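Local coordinates for putative membrane protein COG4129 (Clostridium difficile, PDB 3KMI) that is of unknown function but is probably part of a membrane exporter of aromatic acids, this chain being its all-helical C-terminal domain, at residues E119-A122 with E123-N126; L164-F167 with L168-K172. One frame throughout, in Å; residues are numbered along the deposited sequence. Where two conformers were deposited one is given.

Interaction 1: residues E119-A122 with E123-N126; sequences EFEA and ETGN
Hydrogen bonds between E121 and T124 close a type I beta turn, E121-T124, that leads into helix 124-140. E121 N donates to T124 OG1 at 2.7 Å, nearly straight at 162°, while T124 N returns a bond to E121 O over 3.1 Å, reaching it from well above the carbonyl plane. T124 is thus gripped through both backbone and hydroxyl. Its chi1 of -50° sets OG1 beside its own N, facing E121, and leaves CG2 to turn to the aromatic ring. A second polar clasp lies within 123-126: the E123 chain, bent at chi2, brings OE2 to 2.8 Å from N126 ND2. OE2 lies in the N126 amide plane, whereas ND2 comes to it from above the carboxylate plane. Two waters extend the turn, one linking E121 O to G125 N and the other A122 O to N126 N, so they serve amides of the first helical turn. The apolar part is a CH-pi contact, T124 CG2 standing over one face of the F120 ring, 3.9 Å from its centroid. G125 CA comes obliquely to F120 CE2 at 3.5 Å, consistent with its lacking a side chain. The turn joins helix 103-117 to helix 124-140; F120 reaches L168 and R171 of helix 148-176.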
ATOM      1  N   GLU A 119      -6.244  19.904   9.667  0.50 10.90           N
ATOM      2  CA  GLU A 119      -6.039  20.543   8.367  0.50 11.41           C
ATOM      3  C   GLU A 119      -4.532  20.632   8.110  0.50 11.30           C
ATOM      4  O   GLU A 119      -3.781  21.019   8.996  0.50 10.89           O
ATOM      5  CB  GLU A 119      -6.677  21.932   8.351  0.50 11.54           C
ATOM      6  CG  GLU A 119      -8.195  21.918   8.211  0.50 12.13           C
ATOM      7  CD  GLU A 119      -8.669  21.013   7.087  0.50 14.30           C
ATOM      8  OE1 GLU A 119      -8.330  21.297   5.915  0.50 14.75           O
ATOM      9  OE2 GLU A 119      -9.377  20.011   7.378  0.50 13.11           O
ATOM     10  N   PHE A 120      -4.090  20.246   6.916  1.00 11.76           N
ATOM     11  CA  PHE A 120      -2.677  20.234   6.626  1.00 12.58           C
ATOM     12  C   PHE A 120      -2.222  21.660   6.400  1.00 13.53           C
ATOM     13  O   PHE A 120      -2.818  22.392   5.601  1.00 13.50           O
ATOM     14  CB  PHE A 120      -2.361  19.323   5.441  1.00 13.20           C
ATOM     15  CG  PHE A 120      -1.890  17.942   5.840  1.00 12.58           C
ATOM     16  CD1 PHE A 120      -2.601  17.180   6.767  1.00 11.98           C
ATOM     17  CD2 PHE A 120      -0.727  17.413   5.279  1.00 13.55           C
ATOM     18  CE1 PHE A 120      -2.157  15.895   7.126  1.00 13.58           C
ATOM     19  CE2 PHE A 120      -0.284  16.136   5.631  1.00 14.21           C
ATOM     20  CZ  PHE A 120      -1.011  15.377   6.550  1.00 13.75           C
ATOM     21  N   GLU A 121      -1.241  22.072   7.196  1.00 14.89           N
ATOM     22  CA  GLU A 121      -0.544  23.355   7.008  1.00 16.02           C
ATOM     23  C   GLU A 121       0.914  23.033   6.701  1.00 15.95           C
ATOM     24  O   GLU A 121       1.261  21.864   6.583  1.00 15.95           O
ATOM     25  CB  GLU A 121      -0.674  24.250   8.246  1.00 16.48           C
ATOM     26  CG  GLU A 121      -2.130  24.447   8.710  1.00 20.47           C
ATOM     27  CD  GLU A 121      -2.315  25.646   9.615  1.00 24.72           C
ATOM     28  OE1 GLU A 121      -1.524  25.808  10.573  1.00 26.31           O
ATOM     29  OE2 GLU A 121      -3.263  26.429   9.367  1.00 27.22           O
ATOM     30  N   ALA A 122       1.760  24.054   6.571  1.00 16.23           N
ATOM     31  CA  ALA A 122       3.139  23.868   6.104  1.00 16.20           C
ATOM     32  C   ALA A 122       3.871  22.658   6.707  1.00 15.79           C
ATOM     33  O   ALA A 122       4.451  21.851   5.986  1.00 16.10           O
ATOM     34  CB  ALA A 122       3.960  25.155   6.318  1.00 16.08           C
ATOM     35  N   GLU A 123       3.835  22.532   8.027  1.00 15.58           N
ATOM     36  CA  GLU A 123       4.676  21.566   8.714  1.00 15.46           C
ATOM     37  C   GLU A 123       3.923  20.303   9.130  1.00 15.02           C
ATOM     38  O   GLU A 123       4.505  19.387   9.723  1.00 15.51           O
ATOM     39  CB  GLU A 123       5.316  22.229   9.941  1.00 16.21           C
ATOM     40  CG  GLU A 123       6.688  21.664  10.309  1.00 17.65           C
ATOM     41  CD  GLU A 123       7.633  21.604   9.121  1.00 19.17           C
ATOM     42  OE1 GLU A 123       7.701  22.593   8.354  1.00 20.92           O
ATOM     43  OE2 GLU A 123       8.305  20.567   8.955  1.00 19.01           O
ATOM     44  N   THR A 124       2.634  20.255   8.816  1.00 13.34           N
ATOM     45  CA  THR A 124       1.780  19.198   9.310  1.00 11.78           C
ATOM     46  C   THR A 124       2.213  17.794   8.879  1.00 10.90           C
ATOM     47  O   THR A 124       2.331  16.911   9.717  1.00  9.96           O
ATOM     48  CB  THR A 124       0.331  19.441   8.894  1.00 12.09           C
ATOM     49  OG1 THR A 124      -0.044  20.789   9.231  1.00 10.52           O
ATOM     50  CG2 THR A 124      -0.599  18.436   9.568  1.00 11.38           C
ATOM     51  N   GLY A 125       2.428  17.576   7.583  1.00 10.66           N
ATOM     52  CA  GLY A 125       2.833  16.249   7.123  1.00 11.35           C
ATOM     53  C   GLY A 125       4.078  15.766   7.857  1.00 11.16           C
ATOM     54  O   GLY A 125       4.124  14.638   8.373  1.00 11.79           O
ATOM     55  N   ASN A 126       5.077  16.639   7.913  1.00 10.44           N
ATOM     56  CA  ASN A 126       6.340  16.341   8.579  1.00  9.73           C
ATOM     57  C   ASN A 126       6.172  15.997  10.059  1.00  9.64           C
ATOM     58  O   ASN A 126       6.731  15.001  10.520  1.00  9.51           O
ATOM     59  CB  ASN A 126       7.289  17.514   8.423  1.00 10.45           C
ATOM     60  CG  ASN A 126       7.827  17.646   7.027  1.00 10.88           C
ATOM     61  OD1 ASN A 126       7.747  16.721   6.207  1.00 12.47           O
ATOM     62  ND2 ASN A 126       8.413  18.793   6.749  1.00 14.81           N
TER
HETATM   63  O   HOH W   1       2.277  19.531   5.469  1.00 18.63           O
HETATM   64  O   HOH W   2       4.830  19.140   6.184  1.00 18.12           O

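Interaction 2: residues L164-F167 with L168-K172; sequences LKQF and LVNRK
F167 CZ lies over one face of the R171 guanidinium, near its rim and 3.7 Å from R171 NH2, one turn along helix 148-176 in this all-helical domain. The two side chains lie alongside each other, pointing the same way, but ring and guanidinium planes are inclined by 55°, so this is no flat stack; seen from the ring, NH2 approaches obliquely. In R171 the chain leaves with CG anti to the backbone N (chi1 -180°) and bends at chi3, laying NE and CZ beside F167 CE2 and CZ. The charged end is held from helix 7-33, where S22 OG hydrogen-bonds R171 NH2, while V21 and L25 pack on F167. A second i to i+4 pair, Q166 and N170, has amide planes 57° apart. Bent at chi2, Q166 sends NE2 forward along the helix to N170 OD1 at 3.2 Å; OD1 lies in the Q166 amide plane, but NE2 stands well above the N170 carbonyl plane. The other end of that buried amide, N170 ND2, hydrogen-bonds Q84 OE1 of helix 68-95, and Q84 NE2 hydrogen-bonds F167 O, already the acceptor of R171 N at 2.9 Å. L168 turns to I115, L128 and L129 on neighbouring helices. On the flank of the turn, V169 CG1 touches Q166 NE2 at 3.5 Å, and V169 CG2 comes within 3.2 Å of K165 O.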
ATOM      1  N   LEU A 164      -0.318   3.940   6.955  1.00  8.85           N
ATOM      2  CA  LEU A 164      -0.424   5.325   7.371  1.00  9.60           C
ATOM      3  C   LEU A 164       0.732   6.197   6.900  1.00  9.82           C
ATOM      4  O   LEU A 164       0.543   7.384   6.670  1.00 11.07           O
ATOM      5  CB  LEU A 164      -0.594   5.437   8.897  1.00  9.94           C
ATOM      6  CG  LEU A 164      -1.968   5.039   9.439  1.00 10.05           C
ATOM      7  CD1 LEU A 164      -1.860   5.128  10.996  1.00 11.07           C
ATOM      8  CD2 LEU A 164      -3.085   6.012   8.945  1.00  7.57           C
ATOM      9  N   LYS A 165       1.927   5.644   6.767  1.00  9.91           N
ATOM     10  CA  LYS A 165       3.052   6.441   6.283  1.00  9.81           C
ATOM     11  C   LYS A 165       2.772   6.885   4.853  1.00  9.53           C
ATOM     12  O   LYS A 165       2.945   8.048   4.513  1.00  9.61           O
ATOM     13  CB  LYS A 165       4.372   5.661   6.347  1.00  9.10           C
ATOM     14  CG  LYS A 165       5.603   6.514   6.097  1.00 10.08           C
ATOM     15  CD  LYS A 165       6.875   5.665   6.239  1.00 11.13           C
ATOM     16  CE  LYS A 165       8.135   6.476   6.053  1.00 12.09           C
ATOM     17  NZ  LYS A 165       9.289   5.611   6.349  1.00 12.29           N
ATOM     18  N   GLN A 166       2.345   5.947   4.015  1.00 10.24           N
ATOM     19  CA  GLN A 166       2.020   6.305   2.631  1.00  9.69           C
ATOM     20  C   GLN A 166       0.824   7.243   2.556  1.00  9.11           C
ATOM     21  O   GLN A 166       0.839   8.149   1.760  1.00  9.00           O
ATOM     22  CB  GLN A 166       1.800   5.096   1.737  1.00 10.25           C
ATOM     23  CG  GLN A 166       1.835   5.548   0.247  1.00 13.70           C
ATOM     24  CD  GLN A 166       3.163   6.275  -0.153  1.00 18.51           C
ATOM     25  OE1 GLN A 166       4.276   5.783   0.105  1.00 19.95           O
ATOM     26  NE2 GLN A 166       3.029   7.431  -0.805  1.00 20.03           N
ATOM     27  N   PHE A 167      -0.195   7.043   3.403  1.00  9.59           N
ATOM     28  CA  PHE A 167      -1.301   8.005   3.506  1.00  9.02           C
ATOM     29  C   PHE A 167      -0.832   9.447   3.769  1.00  9.85           C
ATOM     30  O   PHE A 167      -1.299  10.407   3.126  1.00  9.58           O
ATOM     31  CB  PHE A 167      -2.287   7.577   4.612  1.00  9.79           C
ATOM     32  CG  PHE A 167      -3.533   8.412   4.652  1.00  9.90           C
ATOM     33  CD1 PHE A 167      -4.664   8.009   3.948  1.00  9.63           C
ATOM     34  CD2 PHE A 167      -3.559   9.630   5.363  1.00  9.12           C
ATOM     35  CE1 PHE A 167      -5.799   8.748   3.961  1.00  8.18           C
ATOM     36  CE2 PHE A 167      -4.683  10.403   5.373  1.00  8.64           C
ATOM     37  CZ  PHE A 167      -5.828   9.960   4.672  1.00  9.01           C
ATOM     38  N   LEU A 168       0.115   9.610   4.684  1.00  8.78           N
ATOM     39  CA  LEU A 168       0.592  10.945   5.034  1.00  9.54           C
ATOM     40  C   LEU A 168       1.455  11.529   3.928  1.00  9.79           C
ATOM     41  O   LEU A 168       1.403  12.727   3.689  1.00  9.98           O
ATOM     42  CB  LEU A 168       1.365  10.953   6.371  1.00  8.52           C
ATOM     43  CG  LEU A 168       0.520  10.709   7.636  1.00  8.33           C
ATOM     44  CD1 LEU A 168       1.408  10.325   8.851  1.00  4.94           C
ATOM     45  CD2 LEU A 168      -0.394  11.928   7.992  1.00  6.58           C
ATOM     46  N   VAL A 169       2.210  10.676   3.235  1.00 10.45           N
ATOM     47  CA  VAL A 169       3.035  11.132   2.114  1.00 11.06           C
ATOM     48  C   VAL A 169       2.114  11.645   1.021  1.00 10.90           C
ATOM     49  O   VAL A 169       2.402  12.689   0.394  1.00 10.37           O
ATOM     50  CB  VAL A 169       3.963  10.014   1.588  1.00 11.56           C
ATOM     51  CG1 VAL A 169       4.603  10.391   0.226  1.00 12.16           C
ATOM     52  CG2 VAL A 169       5.019   9.679   2.643  1.00  9.72           C
ATOM     53  N   ASN A 170       1.031  10.902   0.803  1.00 10.10           N
ATOM     54  CA  ASN A 170       0.011  11.234  -0.194  1.00 11.31           C
ATOM     55  C   ASN A 170      -0.721  12.530   0.149  1.00 11.00           C
ATOM     56  O   ASN A 170      -0.973  13.366  -0.725  1.00 11.81           O
ATOM     57  CB  ASN A 170      -1.028  10.093  -0.361  1.00 10.57           C
ATOM     58  CG  ASN A 170      -0.500   8.923  -1.186  1.00 12.11           C
ATOM     59  OD1 ASN A 170       0.489   9.050  -1.883  1.00  8.85           O
ATOM     60  ND2 ASN A 170      -1.164   7.770  -1.097  1.00  8.55           N
ATOM     61  N   ARG A 171      -1.064  12.710   1.415  1.00 12.25           N
ATOM     62  CA  ARG A 171      -1.838  13.890   1.807  1.00 12.39           C
ATOM     63  C   ARG A 171      -0.949  15.140   1.673  1.00 13.98           C
ATOM     64  O   ARG A 171      -1.419  16.193   1.259  1.00 13.78           O
ATOM     65  CB  ARG A 171      -2.423  13.740   3.211  1.00 13.14           C
ATOM     66  CG  ARG A 171      -3.257  14.977   3.649  1.00 11.62           C
ATOM     67  CD  ARG A 171      -4.319  14.623   4.630  1.00 11.25           C
ATOM     68  NE  ARG A 171      -5.470  13.972   4.012  1.00  9.84           N
ATOM     69  CZ  ARG A 171      -6.619  13.732   4.628  1.00  9.46           C
ATOM     70  NH1 ARG A 171      -6.801  14.118   5.900  1.00 10.30           N
ATOM     71  NH2 ARG A 171      -7.623  13.150   3.956  1.00  7.21           N
ATOM     72  N   LYS A 172       0.334  14.980   1.986  1.00 14.69           N
ATOM     73  CA  LYS A 172       1.318  16.041   1.835  1.00 16.64           C
ATOM     74  C   LYS A 172       1.521  16.412   0.362  1.00 17.75           C
ATOM     75  O   LYS A 172       1.604  17.600   0.039  1.00 18.06           O
ATOM     76  CB  LYS A 172       2.611  15.631   2.525  1.00 16.35           C
ATOM     77  CG  LYS A 172       3.613  16.724   2.731  1.00 17.33           C
ATOM     78  CD  LYS A 172       4.664  16.226   3.701  1.00 17.32           C
ATOM     79  CE  LYS A 172       5.734  17.265   3.879  1.00 14.53           C
ATOM     80  NZ  LYS A 172       6.867  16.936   3.004  1.00 14.71           N
TER

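In the fold
Interactions 1 and 2 have centres 11 Å apart and meet directly: the turn at 119-126 packs against the 164-172 section of helix 148-176. F120 makes most of the junction. Its CE1 lies 3.5 Å from R171 CD, its CZ 3.8 Å from L168 CD2 and its CE2 3.9 Å from K172 N, so the ring that receives T124 in interaction 1 also packs along the helix of interaction 2. Farther on, N126 OD1 approaches K172 CE to 3.1 Å. Interaction 1 is at the surface and interaction 2 is buried; together they join the 103-117/124-140 helix pair to the last helix. No ligand or active site is identified here.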